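Local coordinates for protein putative glucose-6-phosphate 1-epimerase (Salmonella typhimurium, PDB 2HTA) that probably interconverts the alpha and beta anomers of glucose 6-phosphate, as a hexose-6-phosphate mutarotase of the aldose 1-epimerase family, at residues 20-24 and 35-39; 40-44 and 55-59; 87-91 and 267-271; 255-261 and 275-281. One frame throughout, in Å; residues are numbered along the deposited sequence.

Interaction 1: 20-24 and 35-39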
loop_
_atom_site.group_PDB
_atom_site.type_symbol
_atom_site.label_atom_id
_atom_site.label_comp_id
_atom_site.label_asym_id
_atom_site.label_seq_id
_atom_site.Cartn_x
_atom_site.Cartn_y
_atom_site.Cartn_z
ATOM N N ILE A 20 5.503 -3.243 17.092
ATOM C CA ILE A 20 4.550 -2.170 17.112
ATOM C C ILE A 20 3.481 -2.526 18.157
ATOM O O ILE A 20 3.044 -1.686 18.944
ATOM C CB ILE A 20 3.908 -2.007 15.675
ATOM C CG1 ILE A 20 4.963 -1.414 14.737
ATOM C CG2 ILE A 20 2.618 -1.135 15.757
ATOM C CD1 ILE A 20 4.573 -1.427 13.243
ATOM N N PHE A 21 3.034 -3.774 18.139
ATOM C CA PHE A 21 1.940 -4.160 19.054
ATOM C C PHE A 21 2.433 -4.323 20.512
ATOM O O PHE A 21 1.620 -4.397 21.434
ATOM C CB PHE A 21 1.295 -5.441 18.565
ATOM C CG PHE A 21 0.329 -5.203 17.429
ATOM C CD1 PHE A 21 -1.010 -5.008 17.692
ATOM C CD2 PHE A 21 0.793 -5.110 16.125
ATOM C CE1 PHE A 21 -1.916 -4.725 16.666
ATOM C CE2 PHE A 21 -0.115 -4.835 15.073
ATOM C CZ PHE A 21 -1.473 -4.648 15.372
ATOM N N ALA A 22 3.758 -4.326 20.693
ATOM C CA ALA A 22 4.348 -4.354 22.052
ATOM C C ALA A 22 4.502 -2.963 22.634
ATOM O O ALA A 22 4.736 -2.809 23.848
ATOM C CB ALA A 22 5.707 -5.089 22.002
ATOM N N LEU A 23 4.343 -1.922 21.805
ATOM C CA LEU A 23 4.516 -0.528 22.267
ATOM C C LEU A 23 3.504 -0.082 23.343
ATOM O O LEU A 23 2.354 -0.575 23.335
ATOM C CB LEU A 23 4.440 0.440 21.078
ATOM C CG LEU A 23 5.501 0.353 19.991
ATOM C CD1 LEU A 23 5.068 1.157 18.812
ATOM C CD2 LEU A 23 6.824 0.859 20.485
ATOM N N PRO A 24 3.922 0.817 24.286
ATOM C CA PRO A 24 3.026 1.360 25.309
ATOM C C PRO A 24 1.909 2.159 24.646
ATOM O O PRO A 24 2.149 2.801 23.619
ATOM C CB PRO A 24 3.912 2.357 26.084
ATOM C CG PRO A 24 5.245 2.037 25.740
ATOM C CD PRO A 24 5.293 1.342 24.439
ATOM N N ARG A 35 -3.323 5.228 20.260
ATOM C CA ARG A 35 -2.111 5.834 19.711
ATOM C C ARG A 35 -0.823 5.418 20.456
ATOM O O ARG A 35 -0.774 5.369 21.715
ATOM C CB ARG A 35 -2.188 7.352 19.677
ATOM C CG ARG A 35 -0.783 7.913 19.257
ATOM C CD ARG A 35 -0.710 9.381 19.009
ATOM N NE ARG A 35 -0.915 10.245 20.185
ATOM C CZ ARG A 35 0.030 10.826 20.927
ATOM N NH1 ARG A 35 1.334 10.631 20.723
ATOM N NH2 ARG A 35 -0.379 11.607 21.936
ATOM N N ARG A 36 0.220 5.099 19.686
ATOM C CA ARG A 36 1.507 4.694 20.246
ATOM C C ARG A 36 2.538 5.438 19.426
ATOM O O ARG A 36 2.177 6.202 18.518
ATOM C CB ARG A 36 1.676 3.173 20.113
ATOM C CG ARG A 36 0.382 2.452 20.518
ATOM C CD ARG A 36 0.598 0.982 20.881
ATOM N NE ARG A 36 -0.677 0.268 20.987
ATOM C CZ ARG A 36 -0.742 -1.022 21.248
ATOM N NH1 ARG A 36 0.394 -1.661 21.503
ATOM N NH2 ARG A 36 -1.925 -1.669 21.287
ATOM N N GLN A 37 3.810 5.234 19.742
ATOM C CA GLN A 37 4.855 5.949 19.034
ATOM C C GLN A 37 6.032 5.078 18.811
ATOM O O GLN A 37 6.470 4.373 19.708
ATOM C CB GLN A 37 5.264 7.251 19.784
ATOM C CG GLN A 37 6.239 8.147 18.947
ATOM C CD GLN A 37 6.637 9.441 19.663
ATOM O OE1 GLN A 37 6.034 9.813 20.674
ATOM N NE2 GLN A 37 7.655 10.131 19.139
ATOM N N LEU A 38 6.558 5.085 17.582
ATOM C CA LEU A 38 7.796 4.377 17.309
ATOM C C LEU A 38 8.797 5.380 16.705
ATOM O O LEU A 38 8.531 6.009 15.667
ATOM C CB LEU A 38 7.565 3.216 16.379
ATOM C CG LEU A 38 8.713 2.188 16.205
ATOM C CD1 LEU A 38 9.271 1.591 17.543
ATOM C CD2 LEU A 38 8.249 1.130 15.305
ATOM N N ASP A 39 9.925 5.563 17.401
ATOM C CA ASP A 39 10.908 6.608 17.021
ATOM C C ASP A 39 10.197 7.945 16.813
ATOM O O ASP A 39 9.559 8.445 17.756
ATOM C CB ASP A 39 11.714 6.134 15.813
ATOM C CG ASP A 39 13.083 6.836 15.697
ATOM O OD1 ASP A 39 13.367 7.739 16.514
ATOM O OD2 ASP A 39 13.863 6.538 14.739
HETATM O O HOH W 1 -1.669 -4.377 21.786
HETATM O O HOH W 2 4.189 3.939 22.345
#

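Interaction 2: 40-44 and 55-59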
loop_
_atom_site.group_PDB
_atom_site.type_symbol
_atom_site.label_atom_id
_atom_site.label_comp_id
_atom_site.label_asym_id
_atom_site.label_seq_id
_atom_site.Cartn_x
_atom_site.Cartn_y
_atom_site.Cartn_z
ATOM N N ASP A 40 10.258 8.521 15.605
ATOM C CA ASP A 40 9.621 9.808 15.334
ATOM C C ASP A 40 8.082 9.742 15.175
ATOM O O ASP A 40 7.418 10.771 15.289
ATOM C CB ASP A 40 10.112 10.407 14.022
ATOM C CG ASP A 40 11.506 11.004 14.095
ATOM O OD1 ASP A 40 12.070 11.116 15.206
ATOM O OD2 ASP A 40 12.039 11.371 13.013
ATOM N N LEU A 41 7.511 8.568 14.892
ATOM C CA LEU A 41 6.173 8.538 14.271
ATOM C C LEU A 41 5.050 8.078 15.174
ATOM O O LEU A 41 5.187 7.051 15.862
ATOM C CB LEU A 41 6.177 7.599 13.052
ATOM C CG LEU A 41 7.201 7.925 11.945
ATOM C CD1 LEU A 41 7.004 7.048 10.710
ATOM C CD2 LEU A 41 7.115 9.406 11.563
ATOM N N ASP A 42 3.972 8.850 15.157
ATOM C CA ASP A 42 2.786 8.482 15.871
ATOM C C ASP A 42 2.066 7.383 15.077
ATOM O O ASP A 42 1.939 7.514 13.865
ATOM C CB ASP A 42 1.899 9.683 16.002
ATOM C CG ASP A 42 2.390 10.603 17.105
ATOM O OD1 ASP A 42 3.015 10.093 18.070
ATOM O OD2 ASP A 42 2.160 11.812 16.999
ATOM N N LEU A 43 1.685 6.303 15.766
ATOM C CA LEU A 43 0.995 5.143 15.141
ATOM C C LEU A 43 -0.419 4.987 15.734
ATOM O O LEU A 43 -0.622 5.252 16.915
ATOM C CB LEU A 43 1.748 3.813 15.398
ATOM C CG LEU A 43 3.245 3.866 15.065
ATOM C CD1 LEU A 43 3.917 2.493 15.246
ATOM C CD2 LEU A 43 3.436 4.346 13.593
ATOM N N ILE A 44 -1.362 4.570 14.903
ATOM C CA ILE A 44 -2.691 4.179 15.339
ATOM C C ILE A 44 -2.772 2.659 15.240
ATOM O O ILE A 44 -2.567 2.072 14.176
ATOM C CB ILE A 44 -3.806 4.841 14.484
ATOM C CG1 ILE A 44 -3.644 6.393 14.438
ATOM C CG2 ILE A 44 -5.184 4.329 14.953
ATOM C CD1 ILE A 44 -3.813 7.117 15.823
ATOM N N PHE A 55 -1.273 1.619 11.710
ATOM C CA PHE A 55 -1.115 2.659 10.724
ATOM C C PHE A 55 -0.075 3.638 11.247
ATOM O O PHE A 55 0.056 3.815 12.452
ATOM C CB PHE A 55 -2.399 3.464 10.650
ATOM C CG PHE A 55 -3.585 2.720 10.118
ATOM C CD1 PHE A 55 -3.969 2.843 8.773
ATOM C CD2 PHE A 55 -4.367 1.949 10.981
ATOM C CE1 PHE A 55 -5.102 2.125 8.295
ATOM C CE2 PHE A 55 -5.496 1.252 10.518
ATOM C CZ PHE A 55 -5.865 1.355 9.187
ATOM N N ALA A 56 0.622 4.335 10.349
ATOM C CA ALA A 56 1.278 5.565 10.761
ATOM C C ALA A 56 0.364 6.717 10.337
ATOM O O ALA A 56 -0.229 6.700 9.225
ATOM C CB ALA A 56 2.656 5.701 10.066
ATOM N N LEU A 57 0.310 7.764 11.177
ATOM C CA LEU A 57 -0.331 9.016 10.778
ATOM C C LEU A 57 0.378 9.581 9.572
ATOM O O LEU A 57 -0.273 10.163 8.679
ATOM C CB LEU A 57 -0.348 10.071 11.894
ATOM C CG LEU A 57 -1.308 9.715 13.038
ATOM C CD1 LEU A 57 -1.184 10.723 14.195
ATOM C CD2 LEU A 57 -2.797 9.664 12.548
ATOM N N GLN A 58 1.705 9.459 9.562
ATOM C CA GLN A 58 2.490 9.874 8.385
ATOM C C GLN A 58 2.155 9.026 7.170
ATOM O O GLN A 58 2.364 7.807 7.173
ATOM C CB GLN A 58 3.991 9.824 8.690
ATOM C CG GLN A 58 4.842 10.277 7.527
ATOM C CD GLN A 58 6.254 10.448 7.991
ATOM O OE1 GLN A 58 6.563 11.411 8.666
ATOM N NE2 GLN A 58 7.098 9.514 7.654
ATOM N N GLY A 59 1.614 9.645 6.122
ATOM C CA GLY A 59 1.177 8.882 4.973
ATOM C C GLY A 59 -0.133 8.108 5.106
ATOM O O GLY A 59 -0.451 7.306 4.205
HETATM O O HOH W 3 3.316 8.900 11.874
#

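Interaction 3: 87-91 and 267-271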
loop_
_atom_site.group_PDB
_atom_site.type_symbol
_atom_site.label_atom_id
_atom_site.label_comp_id
_atom_site.label_asym_id
_atom_site.label_seq_id
_atom_site.Cartn_x
_atom_site.Cartn_y
_atom_site.Cartn_z
ATOM N N ALA A 87 9.779 8.078 3.719
ATOM C CA ALA A 87 8.796 7.073 3.279
ATOM C C ALA A 87 9.005 5.767 3.970
ATOM O O ALA A 87 10.131 5.268 4.094
ATOM C CB ALA A 87 8.834 6.901 1.754
ATOM N N LEU A 88 7.911 5.184 4.443
ATOM C CA LEU A 88 7.948 3.888 5.117
ATOM C C LEU A 88 8.008 2.746 4.108
ATOM O O LEU A 88 7.293 2.795 3.074
ATOM C CB LEU A 88 6.718 3.760 5.993
ATOM C CG LEU A 88 6.708 4.619 7.259
ATOM C CD1 LEU A 88 5.293 5.130 7.524
ATOM C CD2 LEU A 88 7.310 3.864 8.488
ATOM N N ARG A 89 8.861 1.736 4.373
ATOM C CA ARG A 89 9.028 0.620 3.435
ATOM C C ARG A 89 8.134 -0.559 3.864
ATOM O O ARG A 89 8.396 -1.178 4.896
ATOM C CB ARG A 89 10.493 0.115 3.375
ATOM C CG ARG A 89 10.705 -1.049 2.418
ATOM C CD ARG A 89 10.532 -0.698 0.931
ATOM N NE ARG A 89 11.462 0.336 0.480
ATOM C CZ ARG A 89 11.459 0.875 -0.732
ATOM N NH1 ARG A 89 10.540 0.508 -1.639
ATOM N NH2 ARG A 89 12.379 1.824 -1.044
ATOM N N GLY A 90 7.142 -0.883 3.042
ATOM C CA GLY A 90 6.188 -1.978 3.420
ATOM C C GLY A 90 4.784 -1.443 3.558
ATOM O O GLY A 90 4.516 -0.275 3.279
ATOM N N GLY A 91 3.851 -2.306 3.965
ATOM C CA GLY A 91 2.501 -1.859 4.176
ATOM C C GLY A 91 1.867 -1.428 2.874
ATOM O O GLY A 91 2.086 -2.060 1.833
ATOM N N MET A 267 18.998 -1.479 -1.174
ATOM C CA MET A 267 18.003 -0.619 -0.545
ATOM C C MET A 267 18.213 -0.621 0.961
ATOM O O MET A 267 18.013 -1.631 1.617
ATOM C CB MET A 267 16.599 -1.107 -0.894
ATOM C CG MET A 267 16.339 -1.066 -2.381
ATOM S SD MET A 267 14.790 -1.844 -2.910
ATOM C CE MET A 267 13.678 -0.940 -1.954
ATOM N N GLY A 268 18.578 0.526 1.516
ATOM C CA GLY A 268 18.864 0.639 2.935
ATOM C C GLY A 268 17.686 0.478 3.890
ATOM O O GLY A 268 17.889 0.140 5.057
ATOM N N ASP A 269 16.459 0.694 3.418
ATOM C CA ASP A 269 15.275 0.519 4.275
ATOM C C ASP A 269 14.634 -0.889 4.181
ATOM O O ASP A 269 13.509 -1.129 4.641
ATOM C CB ASP A 269 14.264 1.658 3.993
ATOM C CG ASP A 269 13.786 1.695 2.562
ATOM O OD1 ASP A 269 13.028 2.637 2.247
ATOM O OD2 ASP A 269 14.138 0.775 1.767
ATOM N N MET A 270 15.387 -1.805 3.589
ATOM C CA MET A 270 15.003 -3.213 3.372
ATOM C C MET A 270 16.056 -4.148 3.970
ATOM O O MET A 270 17.233 -3.877 3.863
ATOM C CB MET A 270 14.913 -3.483 1.851
ATOM C CG MET A 270 14.296 -4.815 1.477
ATOM S SD MET A 270 13.527 -4.852 -0.163
ATOM C CE MET A 270 12.347 -3.603 0.316
ATOM N N PRO A 271 15.634 -5.270 4.567
ATOM C CA PRO A 271 16.528 -6.343 4.879
ATOM C C PRO A 271 17.135 -6.891 3.583
ATOM O O PRO A 271 16.472 -6.916 2.525
ATOM C CB PRO A 271 15.582 -7.395 5.485
ATOM C CG PRO A 271 14.457 -6.620 5.975
ATOM C CD PRO A 271 14.250 -5.638 4.920
HETATM O O HOH W 4 10.423 3.650 1.227
HETATM O O HOH W 5 12.819 4.839 3.569
#

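Interaction 4: 255-261 and 275-281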
loop_
_atom_site.group_PDB
_atom_site.type_symbol
_atom_site.label_atom_id
_atom_site.label_comp_id
_atom_site.label_asym_id
_atom_site.label_seq_id
_atom_site.Cartn_x
_atom_site.Cartn_y
_atom_site.Cartn_z
ATOM N N VAL A 255 0.163 -2.985 -10.894
ATOM C CA VAL A 255 1.586 -3.201 -10.962
ATOM C C VAL A 255 1.997 -4.390 -10.123
ATOM O O VAL A 255 1.514 -4.536 -8.993
ATOM C CB VAL A 255 2.359 -1.938 -10.536
ATOM C CG1 VAL A 255 3.857 -2.214 -10.291
ATOM C CG2 VAL A 255 2.195 -0.928 -11.691
ATOM N N GLY A 256 2.789 -5.276 -10.708
ATOM C CA GLY A 256 3.387 -6.351 -9.941
ATOM C C GLY A 256 4.880 -6.045 -9.811
ATOM O O GLY A 256 5.544 -5.766 -10.819
ATOM N N TRP A 257 5.416 -6.108 -8.581
ATOM C CA TRP A 257 6.824 -5.764 -8.406
ATOM C C TRP A 257 7.422 -6.644 -7.317
ATOM O O TRP A 257 6.807 -6.861 -6.266
ATOM C CB TRP A 257 6.939 -4.303 -7.979
ATOM C CG TRP A 257 8.336 -3.861 -7.677
ATOM C CD1 TRP A 257 9.362 -3.785 -8.551
ATOM C CD2 TRP A 257 8.833 -3.422 -6.413
ATOM N NE1 TRP A 257 10.506 -3.334 -7.907
ATOM C CE2 TRP A 257 10.183 -3.069 -6.594
ATOM C CE3 TRP A 257 8.260 -3.279 -5.138
ATOM C CZ2 TRP A 257 10.979 -2.594 -5.533
ATOM C CZ3 TRP A 257 9.054 -2.796 -4.069
ATOM C CH2 TRP A 257 10.396 -2.456 -4.285
ATOM N N ASN A 258 8.627 -7.126 -7.576
ATOM C CA ASN A 258 9.533 -7.613 -6.516
ATOM C C ASN A 258 10.940 -7.231 -6.929
ATOM O O ASN A 258 11.281 -7.385 -8.083
ATOM C CB ASN A 258 9.438 -9.118 -6.353
ATOM C CG ASN A 258 10.389 -9.638 -5.267
ATOM O OD1 ASN A 258 11.575 -9.780 -5.530
ATOM N ND2 ASN A 258 9.865 -9.945 -4.051
ATOM N N PRO A 259 11.741 -6.695 -6.005
ATOM C CA PRO A 259 13.026 -6.065 -6.414
ATOM C C PRO A 259 14.058 -7.113 -6.737
ATOM O O PRO A 259 15.019 -6.811 -7.412
ATOM C CB PRO A 259 13.450 -5.291 -5.165
ATOM C CG PRO A 259 12.766 -5.956 -3.986
ATOM C CD PRO A 259 11.466 -6.524 -4.554
ATOM N N GLY A 260 13.843 -8.357 -6.287
ATOM C CA GLY A 260 14.896 -9.378 -6.393
ATOM C C GLY A 260 16.081 -9.077 -5.450
ATOM O O GLY A 260 16.115 -8.054 -4.761
ATOM N N PRO A 261 17.112 -9.940 -5.472
ATOM C CA PRO A 261 18.140 -9.883 -4.434
ATOM C C PRO A 261 19.141 -8.701 -4.481
ATOM O O PRO A 261 19.397 -8.100 -3.427
ATOM C CB PRO A 261 18.823 -11.256 -4.552
ATOM C CG PRO A 261 18.644 -11.644 -5.937
ATOM C CD PRO A 261 17.325 -11.048 -6.412
ATOM N N TYR A 275 13.252 -9.269 -0.035
ATOM C CA TYR A 275 12.553 -9.630 -1.280
ATOM C C TYR A 275 11.995 -11.047 -1.269
ATOM O O TYR A 275 11.057 -11.331 -1.986
ATOM C CB TYR A 275 13.461 -9.463 -2.491
ATOM C CG TYR A 275 14.466 -10.628 -2.612
ATOM C CD1 TYR A 275 14.243 -11.687 -3.520
ATOM C CD2 TYR A 275 15.580 -10.694 -1.777
ATOM C CE1 TYR A 275 15.121 -12.763 -3.614
ATOM C CE2 TYR A 275 16.457 -11.761 -1.860
ATOM C CZ TYR A 275 16.225 -12.780 -2.786
ATOM O OH TYR A 275 17.129 -13.824 -2.853
ATOM N N LYS A 276 12.557 -11.928 -0.444
ATOM C CA LYS A 276 12.087 -13.289 -0.315
ATOM C C LYS A 276 10.634 -13.431 0.174
ATOM O O LYS A 276 9.991 -14.406 -0.157
ATOM C CB LYS A 276 12.990 -14.082 0.631
ATOM C CG LYS A 276 14.315 -14.393 -0.079
ATOM C CD LYS A 276 15.244 -15.225 0.775
ATOM C CE LYS A 276 16.439 -15.685 -0.072
ATOM N NZ LYS A 276 17.293 -16.705 0.642
ATOM N N THR A 277 10.167 -12.498 1.007
ATOM C CA THR A 277 8.893 -12.693 1.681
ATOM C C THR A 277 7.820 -11.642 1.365
ATOM O O THR A 277 6.818 -11.516 2.101
ATOM C CB THR A 277 9.072 -12.842 3.199
ATOM O OG1 THR A 277 9.855 -11.744 3.697
ATOM C CG2 THR A 277 9.805 -14.181 3.482
ATOM N N PHE A 278 7.985 -10.947 0.236
ATOM C CA PHE A 278 6.871 -10.133 -0.261
ATOM C C PHE A 278 6.747 -10.110 -1.764
ATOM O O PHE A 278 7.729 -10.367 -2.502
ATOM C CB PHE A 278 6.919 -8.708 0.322
ATOM C CG PHE A 278 7.916 -7.784 -0.369
ATOM C CD1 PHE A 278 7.559 -7.046 -1.511
ATOM C CD2 PHE A 278 9.215 -7.656 0.137
ATOM C CE1 PHE A 278 8.482 -6.204 -2.143
ATOM C CE2 PHE A 278 10.145 -6.783 -0.486
ATOM C CZ PHE A 278 9.764 -6.063 -1.601
ATOM N N VAL A 279 5.535 -9.781 -2.224
ATOM C CA VAL A 279 5.319 -9.385 -3.610
ATOM C C VAL A 279 4.411 -8.160 -3.528
ATOM O O VAL A 279 3.501 -8.118 -2.681
ATOM C CB VAL A 279 4.670 -10.509 -4.470
ATOM C CG1 VAL A 279 3.232 -10.871 -4.001
ATOM C CG2 VAL A 279 4.624 -10.180 -5.936
ATOM N N CYS A 280 4.684 -7.174 -4.383
ATOM C CA CYS A 280 3.774 -6.037 -4.498
ATOM C C CYS A 280 2.775 -6.226 -5.589
ATOM O O CYS A 280 3.152 -6.503 -6.737
ATOM C CB CYS A 280 4.530 -4.710 -4.709
ATOM S SG CYS A 280 5.417 -4.193 -3.250
ATOM N N VAL A 281 1.490 -6.052 -5.238
ATOM C CA VAL A 281 0.410 -6.062 -6.230
ATOM C C VAL A 281 -0.380 -4.774 -5.958
ATOM O O VAL A 281 -1.121 -4.654 -4.945
ATOM C CB VAL A 281 -0.511 -7.362 -6.150
ATOM C CG1 VAL A 281 -1.763 -7.251 -7.098
ATOM C CG2 VAL A 281 0.304 -8.688 -6.372
#

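Interaction 1: 20-24 and 35-39
R36 reaches from strand 33-38 to the C-terminal end of helix 14-22, where the helix packs across the N-terminal antiparallel sheet of this mutarotase fold. Its chain leaves with CG anti to the carbonyl carbon (chi1 -45°) and then runs extended from CG to NE, which carries the guanidinium to the backbone oxygens where the helix gives out. NH1 is shared between two of them: F21 O at 3.0 Å, close to the guanidinium plane at its edge, and L23 O at 2.9 Å, which lies obliquely. Both bonds are bent and weak, at 139° and 123°. NH2 gives a hydrogen to a water that in turn donates, weakly, to F21 O, and NE is taken by S34 OG, so all three nitrogens of this buried group have partners. R35, which points away from segment 20-24, instead forms salt bridges with E27 and D42. Nearer the strand, the aliphatic part of R36 packs on L23, L23 CB to R36 CD at 3.9 Å. The two methyls of L23 close over the Q37 carbonyl. The L23 and L38 side chains cross at about a right angle, meeting at L23 CD2 and L38 CD1; I20 CG1 touches the other L38 methyl. A second water links the two backbones, accepting from Q37 N at 2.9 Å and donating to P24 O at 2.7 Å.

Interaction 2: 40-44 and 55-59
L41 opens the contact by laying its methyls against the side-chain amide of Q58, CD2 standing 3.6 Å from OE1. That amide is held by the backbone of the 83-85 loop, OE1 accepting from G85 N and NE2 donating to K83 O, so the leucine packs on a fixed group. At D42 the backbone oxygen serves two donors: L57 N at 3.2 Å, in a nearly straight bond of 169°, and a water that also accepts from Q58 N. The D42 CB meets L57 CD1, while the carboxylate turns to R35. L43 forms a non-hydrogen-bonded pair with A56, its CD2 lying 3.9 Å from A56 CB, and its CA approaches F55 O at 3.1 Å in a CA-H...O contact. I44 pairs with F55 through two backbone bonds, I44 N to F55 O and F55 N to I44 O, at 2.9 and 2.8 Å. I44 O also lies in the plane of the F55 ring, at its edge, and I44 CG1 touches L57 CD2. L43 and A56 thus share one face, I44 and F55 the other. This is the open end of an antiparallel beta hairpin, strands 41-48 and 51-56, where the second strand peels off after A56.

Interaction 3: 87-91 and 267-271
R89 turns the NE side of its guanidinium to the D269 carboxylate, the two flat groups standing 79° apart. The salt bridge runs through NE, which donates to OD2 at 3.0 Å with an angle of 150°, and NE meets OD2 from above the carboxylate plane. Two weak bonds go to OD1, from NE at 3.3 Å and from NH2 at 3.5 Å. The arginine starts with CG anti to its N (chi1 180°) but is bent at both chi2 and chi3, which folds the chain past D269 and exposes its CD to the methyl of M270, CE to CD being 3.5 Å. A water sits above a face of the guanidinium, toward its rim. This water donates to D269 OD1, and a second one donates to both D269 OD1, at 2.6 Å, and A87 O, at 2.8 Å, so the carboxylate is tied to the 87-91 loop by water as well as by charge. NH1 is held in turn by Y181 OH, which helps to fix the rotation of the group. In segment 267-271, M267 to M270 form a type I beta turn that follows helix 260-266 and presents D269. R89 is a substrate-binding residue by similarity; its side chain is about 6 Å from that of H179, a proposed active-site residue, and the contact is consistent with one wall of the mutarotase sugar-phosphate pocket.

Interaction 4: 255-261 and 275-281
This is an antiparallel strand pair, 253-258 with 278-286, buried within an antiparallel sheet of the mutarotase fold and leading at one end into a helix. W257 and C280 form its hydrogen-bonded pair, W257 N to C280 O and C280 N to W257 O both being 2.9 Å; G256 and V281 are the adjoining non-hydrogen-bonded pair. Beyond the paired residues N258 takes over with its side chain, CG anti to the backbone N (chi1 179°). ND2 donates to two carbonyls that both lie in its amide plane: Y275 O at 2.8 Å, reached on a lone pair, and F278 O at 2.7 Å. OD1 accepts from G260 N, a capping bond before the turn that leads into the helix; three bonds grip the amide, which should hold its rotation. The C280 sulfur lies at the edge of the W257 indole, SG to CE3 3.5 Å, and the F278 ring meets the six-membered ring of W257 obliquely, the two planes at 49°, while P259 CD presses on F278 CZ. Farther along, the Y275 ring spreads beneath the G260-P261 peptide. P261 CD makes a CH-pi contact over its face, and P261 CB lies 3.5 Å from CZ. W257 also touches D223, substrate-binding by similarity, and E282, proposed as catalytic, follows V281; the pair probably lines the sugar-binding cleft of this mutarotase fold.

Interactions 1 and 2 are built on neighbouring strands of one sheet, their centres about 10 Å apart, joined by a probable hydrogen bond from L43 N to R36 O (2.8 Å). L88 carries the link onward: its methyls pack on A56 and L41, connecting interaction 2 to the 87-91 loop of interaction 3. Interactions 3 and 4, with centres about 12 Å apart, alternate along the chain and touch where M270 SD rests on F278 CE2 at 3.9 Å and R89 NH1 nears W257 CH2 at 4.0 Å. These two border the probable active site of H179 and E282, whereas interactions 1 and 2 both stay about 15 Å from interaction 4 at the nearest atoms.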